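Putative capsid protein of prophage (Escherichia coli CFT073, PDB 3BQW) probably assembles, as a major capsid protein of a prophage, into the icosahedral shell that encloses the viral DNA. Local coordinates at residues Ser28-Thr32 against Val136-Val141; Glu246-Phe250 against Ile260-Gly264. Numbering follows the deposited sequence.

Contact 1 (Ser28-Thr32 against Val136-Val141)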
loop_
_atom_site.group_PDB
_atom_site.type_symbol
_atom_site.label_atom_id
_atom_site.label_comp_id
_atom_site.label_asym_id
_atom_site.label_seq_id
_atom_site.Cartn_x
_atom_site.Cartn_y
_atom_site.Cartn_z
ATOM N N SER A 28 -8.391 -0.192 -0.620
ATOM C CA SER A 28 -6.941 -0.351 -0.629
ATOM C C SER A 28 -6.444 -0.664 0.785
ATOM O O SER A 28 -7.143 -0.424 1.774
ATOM C CB SER A 28 -6.262 0.942 -1.096
ATOM O OG SER A 28 -6.574 1.204 -2.439
ATOM N N PRO A 29 -5.234 -1.215 0.892
ATOM C CA PRO A 29 -4.671 -1.519 2.193
ATOM C C PRO A 29 -4.555 -0.307 3.128
ATOM O O PRO A 29 -4.737 0.854 2.714
ATOM C CB PRO A 29 -3.303 -2.078 1.828
ATOM C CG PRO A 29 -3.462 -2.589 0.507
ATOM C CD PRO A 29 -4.353 -1.666 -0.187
ATOM N N LEU A 30 -4.257 -0.586 4.384
ATOM C CA LEU A 30 -4.398 0.396 5.456
ATOM C C LEU A 30 -3.553 1.680 5.331
ATOM O O LEU A 30 -4.083 2.761 5.450
ATOM C CB LEU A 30 -4.114 -0.267 6.804
ATOM C CG LEU A 30 -4.345 0.613 8.052
ATOM C CD1 LEU A 30 -5.789 0.903 8.229
ATOM C CD2 LEU A 30 -3.709 -0.021 9.301
ATOM N N PHE A 31 -2.239 1.554 5.157
ATOM C CA PHE A 31 -1.361 2.734 5.079
ATOM C C PHE A 31 -1.720 3.602 3.880
ATOM O O PHE A 31 -1.792 4.832 4.000
ATOM C CB PHE A 31 0.101 2.334 5.060
ATOM C CG PHE A 31 0.651 2.007 6.420
ATOM C CD1 PHE A 31 0.253 0.846 7.098
ATOM C CD2 PHE A 31 1.546 2.870 7.051
ATOM C CE1 PHE A 31 0.777 0.538 8.373
ATOM C CE2 PHE A 31 2.061 2.568 8.332
ATOM C CZ PHE A 31 1.675 1.399 8.982
ATOM N N THR A 32 -2.023 2.952 2.751
ATOM C CA THR A 32 -2.504 3.653 1.590
ATOM C C THR A 32 -3.781 4.449 1.908
ATOM O O THR A 32 -3.885 5.660 1.604
ATOM C CB THR A 32 -2.753 2.706 0.448
ATOM O OG1 THR A 32 -1.537 1.987 0.158
ATOM C CG2 THR A 32 -3.241 3.487 -0.789
ATOM N N VAL A 136 2.091 -0.908 -3.879
ATOM C CA VAL A 136 1.861 0.423 -3.380
ATOM C C VAL A 136 1.897 0.483 -1.844
ATOM O O VAL A 136 2.455 1.432 -1.285
ATOM C CB VAL A 136 0.538 1.015 -3.929
ATOM C CG1 VAL A 136 0.192 2.322 -3.251
ATOM C CG2 VAL A 136 0.638 1.233 -5.419
ATOM N N GLU A 137 1.319 -0.514 -1.173
ATOM C CA GLU A 137 1.272 -0.539 0.298
ATOM C C GLU A 137 2.647 -0.752 0.868
ATOM O O GLU A 137 2.980 -0.159 1.898
ATOM C CB GLU A 137 0.316 -1.628 0.816
ATOM C CG GLU A 137 0.211 -1.799 2.337
ATOM C CD GLU A 137 -0.566 -0.695 3.038
ATOM O OE1 GLU A 137 -0.908 0.313 2.389
ATOM O OE2 GLU A 137 -0.795 -0.798 4.278
ATOM N N TRP A 138 3.428 -1.610 0.211
ATOM C CA TRP A 138 4.812 -1.852 0.568
ATOM C C TRP A 138 5.598 -0.545 0.492
ATOM O O TRP A 138 6.299 -0.185 1.413
ATOM C CB TRP A 138 5.415 -2.902 -0.372
ATOM C CG TRP A 138 6.838 -3.209 -0.124
ATOM C CD1 TRP A 138 7.361 -3.870 0.963
ATOM C CD2 TRP A 138 7.950 -2.886 -0.969
ATOM N NE1 TRP A 138 8.718 -3.960 0.845
ATOM C CE2 TRP A 138 9.108 -3.370 -0.336
ATOM C CE3 TRP A 138 8.077 -2.218 -2.201
ATOM C CZ2 TRP A 138 10.394 -3.227 -0.902
ATOM C CZ3 TRP A 138 9.338 -2.084 -2.773
ATOM C CH2 TRP A 138 10.489 -2.567 -2.110
ATOM N N LEU A 139 5.441 0.169 -0.623
ATOM C CA LEU A 139 6.051 1.461 -0.790
ATOM C C LEU A 139 5.563 2.450 0.276
ATOM O O LEU A 139 6.356 3.180 0.809
ATOM C CB LEU A 139 5.779 2.001 -2.200
ATOM C CG LEU A 139 6.565 1.345 -3.337
ATOM C CD1 LEU A 139 6.057 1.835 -4.711
ATOM C CD2 LEU A 139 8.032 1.577 -3.186
ATOM N N ALA A 140 4.265 2.463 0.579
ATOM C CA ALA A 140 3.681 3.347 1.602
ATOM C C ALA A 140 4.248 3.109 3.020
ATOM O O ALA A 140 4.671 4.053 3.715
ATOM C CB ALA A 140 2.144 3.199 1.613
ATOM N N VAL A 141 4.272 1.847 3.435
ATOM C CA VAL A 141 4.765 1.501 4.742
ATOM C C VAL A 141 6.259 1.799 4.844
ATOM O O VAL A 141 6.720 2.313 5.846
ATOM C CB VAL A 141 4.500 0.021 5.114
ATOM C CG1 VAL A 141 5.137 -0.294 6.484
ATOM C CG2 VAL A 141 2.997 -0.278 5.132
#
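An acidic side chain on a long helix can bind the start of a short one, and here helix 113-146, which probably corresponds to the long spine helix of HK97-type capsid proteins, does so for helix 30-35. V136 comes first, with CG1 3.8 Å from T32 OG1. E137 follows and does most of the work. Its chain bends at chi2 (p) so that the carboxylate arrives just where P29, at the N-cap position, leads into the first turn. E137 OE2 accepts F31 N at 2.9 Å, while E137 OE1 accepts both T32 N and T32 OG1, each at 2.9 Å; the negative charge thus meets the amide end of the helix. P29 CB lies against E137 CD at 3.3 Å. On other sides of the helix the W138 ring meets that of Y266 and L139 packs on P337. One turn after V136, A140 CB touches F31 CB at 4.1 Å. V141 completes the interface with a CH-pi contact: its CG2 sits 3.7 Å from the F31 ring centroid, 22° off the ring normal.

Contact 2 (Glu246-Phe250 against Ile260-Gly264)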
loop_
_atom_site.group_PDB
_atom_site.type_symbol
_atom_site.label_atom_id
_atom_site.label_comp_id
_atom_site.label_asym_id
_atom_site.label_seq_id
_atom_site.Cartn_x
_atom_site.Cartn_y
_atom_site.Cartn_z
ATOM N N GLU A 246 -9.734 -8.568 7.216
ATOM C CA GLU A 246 -8.874 -9.693 6.939
ATOM C C GLU A 246 -7.434 -9.527 7.481
ATOM O O GLU A 246 -6.777 -10.534 7.800
ATOM C CB GLU A 246 -8.877 -9.946 5.414
ATOM C CG GLU A 246 -7.962 -11.093 4.956
ATOM C CD GLU A 246 -8.574 -11.992 3.879
ATOM O OE1 GLU A 246 -9.168 -11.451 2.902
ATOM O OE2 GLU A 246 -8.444 -13.248 4.029
ATOM N N VAL A 247 -6.949 -8.280 7.586
ATOM C CA VAL A 247 -5.552 -8.006 7.984
ATOM C C VAL A 247 -5.347 -6.996 9.122
ATOM O O VAL A 247 -4.246 -6.846 9.629
ATOM C CB VAL A 247 -4.730 -7.524 6.779
ATOM C CG1 VAL A 247 -4.730 -8.597 5.716
ATOM C CG2 VAL A 247 -5.288 -6.210 6.207
ATOM N N VAL A 248 -6.418 -6.354 9.535
ATOM C CA VAL A 248 -6.386 -5.224 10.438
ATOM C C VAL A 248 -7.444 -5.439 11.509
ATOM O O VAL A 248 -8.518 -5.960 11.225
ATOM C CB VAL A 248 -6.691 -3.942 9.619
ATOM C CG1 VAL A 248 -7.340 -2.892 10.428
ATOM C CG2 VAL A 248 -5.415 -3.439 8.951
ATOM N N SER A 249 -7.126 -5.055 12.739
ATOM C CA SER A 249 -8.062 -5.103 13.811
ATOM C C SER A 249 -8.032 -3.786 14.565
ATOM O O SER A 249 -6.978 -3.349 15.048
ATOM C CB SER A 249 -7.721 -6.242 14.761
ATOM O OG SER A 249 -8.593 -6.190 15.878
ATOM N N PHE A 250 -9.194 -3.163 14.658
ATOM C CA PHE A 250 -9.373 -1.965 15.417
ATOM C C PHE A 250 -9.643 -2.358 16.856
ATOM O O PHE A 250 -10.558 -3.115 17.130
ATOM C CB PHE A 250 -10.520 -1.104 14.881
ATOM C CG PHE A 250 -10.541 0.273 15.479
ATOM C CD1 PHE A 250 -9.819 1.293 14.907
ATOM C CD2 PHE A 250 -11.235 0.522 16.636
ATOM C CE1 PHE A 250 -9.791 2.549 15.480
ATOM C CE2 PHE A 250 -11.230 1.777 17.209
ATOM C CZ PHE A 250 -10.496 2.789 16.638
ATOM N N ILE A 260 -4.807 0.348 16.373
ATOM C CA ILE A 260 -4.948 -0.547 15.237
ATOM C C ILE A 260 -3.786 -1.547 15.278
ATOM O O ILE A 260 -2.612 -1.151 15.359
ATOM C CB ILE A 260 -4.920 0.240 13.880
ATOM C CG1 ILE A 260 -6.014 1.328 13.834
ATOM C CG2 ILE A 260 -5.083 -0.722 12.684
ATOM C CD1 ILE A 260 -6.096 2.110 12.465
ATOM N N VAL A 261 -4.125 -2.827 15.255
ATOM C CA VAL A 261 -3.164 -3.883 15.042
ATOM C C VAL A 261 -3.209 -4.289 13.581
ATOM O O VAL A 261 -4.268 -4.591 13.048
ATOM C CB VAL A 261 -3.427 -5.112 15.933
ATOM C CG1 VAL A 261 -2.363 -6.191 15.692
ATOM C CG2 VAL A 261 -3.486 -4.676 17.415
ATOM N N TYR A 262 -2.042 -4.303 12.954
ATOM C CA TYR A 262 -1.926 -4.480 11.519
ATOM C C TYR A 262 -1.059 -5.689 11.236
ATOM O O TYR A 262 0.081 -5.731 11.631
ATOM C CB TYR A 262 -1.309 -3.228 10.923
ATOM C CG TYR A 262 -1.072 -3.212 9.424
ATOM C CD1 TYR A 262 -2.117 -3.049 8.531
ATOM C CD2 TYR A 262 0.193 -3.271 8.907
ATOM C CE1 TYR A 262 -1.891 -2.975 7.145
ATOM C CE2 TYR A 262 0.424 -3.191 7.523
ATOM C CZ TYR A 262 -0.616 -3.039 6.662
ATOM O OH TYR A 262 -0.392 -2.977 5.303
ATOM N N SER A 263 -1.624 -6.655 10.528
ATOM C CA SER A 263 -0.990 -7.950 10.282
ATOM C C SER A 263 -0.926 -8.304 8.803
ATOM O O SER A 263 -0.698 -9.452 8.470
ATOM C CB SER A 263 -1.766 -9.052 11.017
ATOM O OG SER A 263 -1.932 -8.718 12.387
ATOM N N GLY A 264 -1.092 -7.319 7.919
ATOM C CA GLY A 264 -0.988 -7.556 6.486
ATOM C C GLY A 264 0.327 -8.159 5.986
ATOM O O GLY A 264 1.416 -7.773 6.411
#
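Side chains on one face of a beta hairpin can interlock across its two strands, as V248, F250, I260 and Y262 do where strands 248-254 and 257-267 pair. The axes of 248-250 and 260-262 approach to 4.8 Å and run antiparallel at 168°. S249 and V261 form the hydrogen-bonded pair, with S249 N to V261 O and V261 N to S249 O both 2.9 Å; beyond this pair, S263 N still reaches V247 O at 2.8 Å. The non-hydrogen-bonded pairs V248-Y262 and F250-I260 put their side chains on the other face from S249 and V261, and there the relief is marked. V248 is a bump set between two neighbours: its CG2 presses on the edge of the Y262 ring, 3.3 Å from CD1, while its CG1 meets I260 CG2 diagonally at 3.9 Å. I260 in turn offers CG1 to F250 CD1 at 4.0 Å. At the open end, away from the hairpin turn, the Y262 ring lies against G264, where a CB would come within 3.4 Å of Y262 CZ, so the missing side chain leaves room for the ring. C241 of helix 236-241 packs on V248, F250 and I260, and helix 30-35 also covers this face, while strand 206-209 continues the sheet alongside 257-267, with backbone hydrogen bonds linking M207 and M209 to I260 and M209 also to Y262.

From the N terminus, the chain forms helix 30-35 and then spends 103 residues, including strands 61-67 and 70-79 and most of helix 113-146, before contact 1 closes that long loop. Contact 2 opens only afterwards and closes a loop of nine residues, seven of them strand, that holds the far ends of both hairpin strands and the short turn between them. The two are therefore in series, neither nested nor crossed; their centres are about 13 Å apart and their side chains touch. L30 CD2 reaches Y262 CD1 at 3.5 Å, I260 CG2 at 3.7 Å and V248 CG2 at 3.8 Å, and E137 OE2 is 2.4 Å from Y262 OH, a probable though weak hydrogen bond. Short helix 30-35 thus lies between the long helix and the seven-stranded mixed sheet that holds the hairpin.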